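Local structure of tumor necrosis factor receptor superfamily member 16 (Rattus norvegicus, 1SG1) at residues C81-Y85 with C94-S98; G124-D128 with C152-D157. The protein binds nerve growth factor and, as the common neurotrophin receptor p75, presumably the other neurotrophins too, through an ectodomain built of cysteine-rich repeats. All coordinates share one frame. Residue numbers count along the deposited sequence, not the author numbering.

Interaction 1: C81-Y85 with C94-S98; sequences CAYGY and CEACS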
# COMPACT_ATOMS: atom_id res chain seq x y z
N CYS C 81 2.47 6.17 -12.24
CA CYS C 81 1.41 7.07 -12.67
C CYS C 81 0.27 7.07 -11.66
O CYS C 81 -0.12 6.01 -11.18
CB CYS C 81 0.87 6.66 -14.04
SG CYS C 81 2.03 6.98 -15.41
N ALA C 82 -0.24 8.25 -11.34
CA ALA C 82 -1.34 8.42 -10.40
C ALA C 82 -2.54 7.47 -10.63
O ALA C 82 -2.65 6.82 -11.67
CB ALA C 82 -1.82 9.88 -10.42
N TYR C 83 -3.43 7.41 -9.65
CA TYR C 83 -4.60 6.53 -9.72
C TYR C 83 -5.34 6.50 -11.05
O TYR C 83 -5.48 5.43 -11.66
CB TYR C 83 -5.59 6.88 -8.60
CG TYR C 83 -6.85 6.01 -8.59
CD1 TYR C 83 -8.01 6.44 -7.94
CD2 TYR C 83 -6.89 4.79 -9.27
CE1 TYR C 83 -9.18 5.69 -7.97
CE2 TYR C 83 -8.06 4.03 -9.31
CZ TYR C 83 -9.20 4.48 -8.66
OH TYR C 83 -10.35 3.73 -8.71
N GLY C 84 -5.82 7.64 -11.52
CA GLY C 84 -6.56 7.62 -12.77
C GLY C 84 -5.82 7.42 -14.08
O GLY C 84 -6.42 7.50 -15.14
N TYR C 85 -4.53 7.12 -14.03
CA TYR C 85 -3.75 6.95 -15.25
C TYR C 85 -2.90 5.72 -15.22
O TYR C 85 -2.83 5.05 -14.21
CB TYR C 85 -2.83 8.16 -15.48
CG TYR C 85 -3.48 9.50 -15.25
CD1 TYR C 85 -3.84 9.91 -13.96
CD2 TYR C 85 -3.73 10.36 -16.32
CE1 TYR C 85 -4.45 11.15 -13.75
CE2 TYR C 85 -4.34 11.60 -16.12
CZ TYR C 85 -4.70 11.99 -14.83
OH TYR C 85 -5.29 13.21 -14.63
N CYS C 94 2.24 9.39 -18.72
CA CYS C 94 1.02 8.92 -18.08
C CYS C 94 -0.18 9.32 -18.92
O CYS C 94 -0.38 10.49 -19.23
CB CYS C 94 0.86 9.51 -16.68
SG CYS C 94 2.12 9.00 -15.48
N GLU C 95 -0.96 8.31 -19.27
CA GLU C 95 -2.17 8.47 -20.07
C GLU C 95 -3.38 8.11 -19.20
O GLU C 95 -3.30 7.21 -18.37
CB GLU C 95 -2.09 7.54 -21.29
CG GLU C 95 -2.19 8.23 -22.65
CD GLU C 95 -1.06 9.22 -22.89
OE1 GLU C 95 -1.07 10.29 -22.26
OE2 GLU C 95 -0.17 8.92 -23.72
N ALA C 96 -4.48 8.81 -19.37
CA ALA C 96 -5.66 8.50 -18.57
C ALA C 96 -6.17 7.12 -18.95
O ALA C 96 -6.20 6.78 -20.13
CB ALA C 96 -6.75 9.54 -18.79
N CYS C 97 -6.55 6.34 -17.94
CA CYS C 97 -7.08 5.00 -18.15
C CYS C 97 -8.26 5.02 -19.12
O CYS C 97 -9.00 6.00 -19.19
CB CYS C 97 -7.56 4.43 -16.81
SG CYS C 97 -6.30 4.07 -15.56
N SER C 98 -8.44 3.94 -19.86
CA SER C 98 -9.59 3.89 -20.75
C SER C 98 -10.78 3.53 -19.87
O SER C 98 -10.60 3.01 -18.77
CB SER C 98 -9.40 2.82 -21.83
OG SER C 98 -8.55 3.29 -22.87

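Interaction 2: G124-D128 with C152-D157; sequences GTYSD and CTPWAD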
# COMPACT_ATOMS: atom_id res chain seq x y z
N GLY C 124 -26.69 -12.03 -20.76
CA GLY C 124 -27.09 -12.12 -19.37
C GLY C 124 -26.54 -11.11 -18.39
O GLY C 124 -26.85 -11.19 -17.20
N THR C 125 -25.73 -10.16 -18.86
CA THR C 125 -25.16 -9.14 -17.98
C THR C 125 -25.26 -7.75 -18.57
O THR C 125 -25.54 -7.58 -19.75
CB THR C 125 -23.67 -9.42 -17.62
OG1 THR C 125 -22.83 -9.18 -18.76
CG2 THR C 125 -23.50 -10.86 -17.14
N TYR C 126 -25.01 -6.75 -17.73
CA TYR C 126 -25.10 -5.39 -18.19
C TYR C 126 -24.09 -4.54 -17.45
O TYR C 126 -23.44 -4.99 -16.51
CB TYR C 126 -26.49 -4.83 -17.89
CG TYR C 126 -26.70 -4.57 -16.41
CD1 TYR C 126 -26.79 -5.63 -15.50
CD2 TYR C 126 -26.74 -3.26 -15.91
CE1 TYR C 126 -26.92 -5.39 -14.14
CE2 TYR C 126 -26.87 -3.02 -14.55
CZ TYR C 126 -26.96 -4.09 -13.67
OH TYR C 126 -27.11 -3.85 -12.32
N SER C 127 -23.98 -3.30 -17.90
CA SER C 127 -23.10 -2.33 -17.28
C SER C 127 -23.86 -1.05 -17.38
O SER C 127 -24.15 -0.56 -18.46
CB SER C 127 -21.76 -2.20 -18.01
OG SER C 127 -20.94 -1.23 -17.36
N ASP C 128 -24.20 -0.53 -16.22
CA ASP C 128 -24.96 0.70 -16.04
C ASP C 128 -24.14 1.96 -16.25
O ASP C 128 -24.68 2.98 -16.66
CB ASP C 128 -25.49 0.72 -14.61
CG ASP C 128 -26.98 0.79 -14.55
OD1 ASP C 128 -27.53 1.83 -14.95
OD2 ASP C 128 -27.60 -0.20 -14.10
N CYS C 152 -33.66 -6.43 -19.62
CA CYS C 152 -32.22 -6.29 -19.51
C CYS C 152 -31.56 -6.27 -20.88
O CYS C 152 -31.78 -7.18 -21.68
CB CYS C 152 -31.64 -7.46 -18.71
SG CYS C 152 -30.02 -7.15 -17.94
N THR C 153 -30.77 -5.22 -21.14
CA THR C 153 -29.99 -5.10 -22.36
C THR C 153 -28.56 -4.99 -21.89
O THR C 153 -28.31 -4.85 -20.69
CB THR C 153 -30.31 -3.86 -23.17
OG1 THR C 153 -30.19 -2.70 -22.34
CG2 THR C 153 -31.71 -3.97 -23.75
N PRO C 154 -27.59 -5.06 -22.80
CA PRO C 154 -26.23 -4.94 -22.29
C PRO C 154 -25.90 -3.61 -21.59
O PRO C 154 -24.89 -3.51 -20.93
CB PRO C 154 -25.37 -5.19 -23.54
CG PRO C 154 -26.26 -4.78 -24.67
CD PRO C 154 -27.60 -5.33 -24.25
N TRP C 155 -26.77 -2.61 -21.69
CA TRP C 155 -26.50 -1.32 -21.06
C TRP C 155 -27.43 -0.89 -19.93
O TRP C 155 -27.18 0.10 -19.25
CB TRP C 155 -26.42 -0.21 -22.12
CG TRP C 155 -27.65 -0.03 -22.91
CD1 TRP C 155 -28.68 0.82 -22.64
CD2 TRP C 155 -28.02 -0.77 -24.07
NE1 TRP C 155 -29.68 0.65 -23.57
CE2 TRP C 155 -29.30 -0.32 -24.46
CE3 TRP C 155 -27.40 -1.77 -24.82
CZ2 TRP C 155 -29.97 -0.84 -25.56
CZ3 TRP C 155 -28.07 -2.29 -25.92
CH2 TRP C 155 -29.34 -1.82 -26.28
N ALA C 156 -28.51 -1.61 -19.71
CA ALA C 156 -29.39 -1.28 -18.59
C ALA C 156 -30.00 -2.54 -18.02
O ALA C 156 -30.44 -3.42 -18.75
CB ALA C 156 -30.47 -0.31 -19.03
N ASP C 157 -29.99 -2.63 -16.70
CA ASP C 157 -30.55 -3.79 -16.00
C ASP C 157 -32.08 -3.79 -16.10
O ASP C 157 -32.70 -2.76 -16.36
CB ASP C 157 -30.12 -3.77 -14.53
CG ASP C 157 -30.72 -4.89 -13.72
OD1 ASP C 157 -30.81 -6.04 -14.22
OD2 ASP C 157 -31.09 -4.63 -12.57

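Interaction 1: C81-Y85 with C94-S98
A disulfide-clamped turn packed against a short antiparallel strand makes up this contact, which opens the cysteine-rich repeat spanning roughly residues 81-118 in an elongated TNF-receptor-type ectodomain. The clamp is the C81-C94 disulfide, with SG of C81 2.0 Å from SG of C94 and a chi3 of -92°, close to the relaxed value for a disulfide. Beyond C81 the chain reverses through a type I beta turn from A82 to Y85, closed by a backbone hydrogen bond from N of Y85 to O of A82 (3.0 Å). The turn presents the carbonyl of G84 to the end of strand 94-96, where N of C97, the residue just after it, donates a nearly straight hydrogen bond to O of G84 (3.0 Å, 175°). Next to it, Y85 and A96 form an antiparallel non-hydrogen-bonded pair, their CA atoms 4.1 Å apart and their side chains diverging. Y85 also lies along the strand: its CB is 4.1 Å from CB of C94, its CB is 3.1 Å from O of E95, and its CD2 is 4.0 Å from CB of A96. C97 is itself bonded to C110, so a second disulfide of the repeat starts from this segment, with SG of C97 3.8 Å from the backbone C of Y85. On the outer side of the turn, Y83 packs on an apolar side chain of the nerve growth factor chain. One covalent bond, one nearly straight hydrogen bond and a thin apolar layer thus hold the two segments, so the local shape rests on cross-linking more than on a large hydrophobic core.

Interaction 2: G124-D128 with C152-D157
In this internal packing of the cysteine-rich repeat around residues 121-160, the loop carrying C152 folds over Y126 of strand 125-126. Aromatic contacts centre on Y126: CB of D157 sits over one ring face, a CH-pi contact 3.4 Å from the centroid. SG of C152, a disulfide sulfur, lies obliquely to the Y126 ring, 5.2 Å from its centroid, in a sulfur-aromatic contact. Among polar interactions, the one hydrogen bond between the segments runs from N of S127 to O of P154 (3.2 Å), supplemented by CA-H...O contacts from CA of Y126 to O of P154 (3.3 Å) and from CA of W155 to O of S127 (3.6 Å). N of T153 hydrogen-bonds to O of A156 (3.0 Å), and N of A156 weakly to O of T153 (3.4 Å), joining the ends of T153-A156. Around the contact, strand 125-126 pairs antiparallel with strand 137-138, D157 accepts from N of T140, C152 is disulfide-bonded to C139, and OG of S127 is hydrogen-bonded to O of S104 in strand 104-108.

In the fold
Interactions 1 and 2 follow one another along the chain and belong to successive cysteine-rich repeats, their centres 26 Å apart and their nearest atoms about 11 Å apart, without touching. The centre of interaction 1 lies about 11 Å, and that of interaction 2 about 33 Å, from the centre of the chain, the latter toward the C-terminal end of the rod. In sequence, strand 104-108 lies between C97 and C110, the ends of the disulfide that leaves interaction 1, and interaction 2 reaches that strand through S127. Y83 in interaction 1 and T125 in interaction 2 pack on the nerve growth factor chain, so each contact has one residue at the nerve growth factor interface.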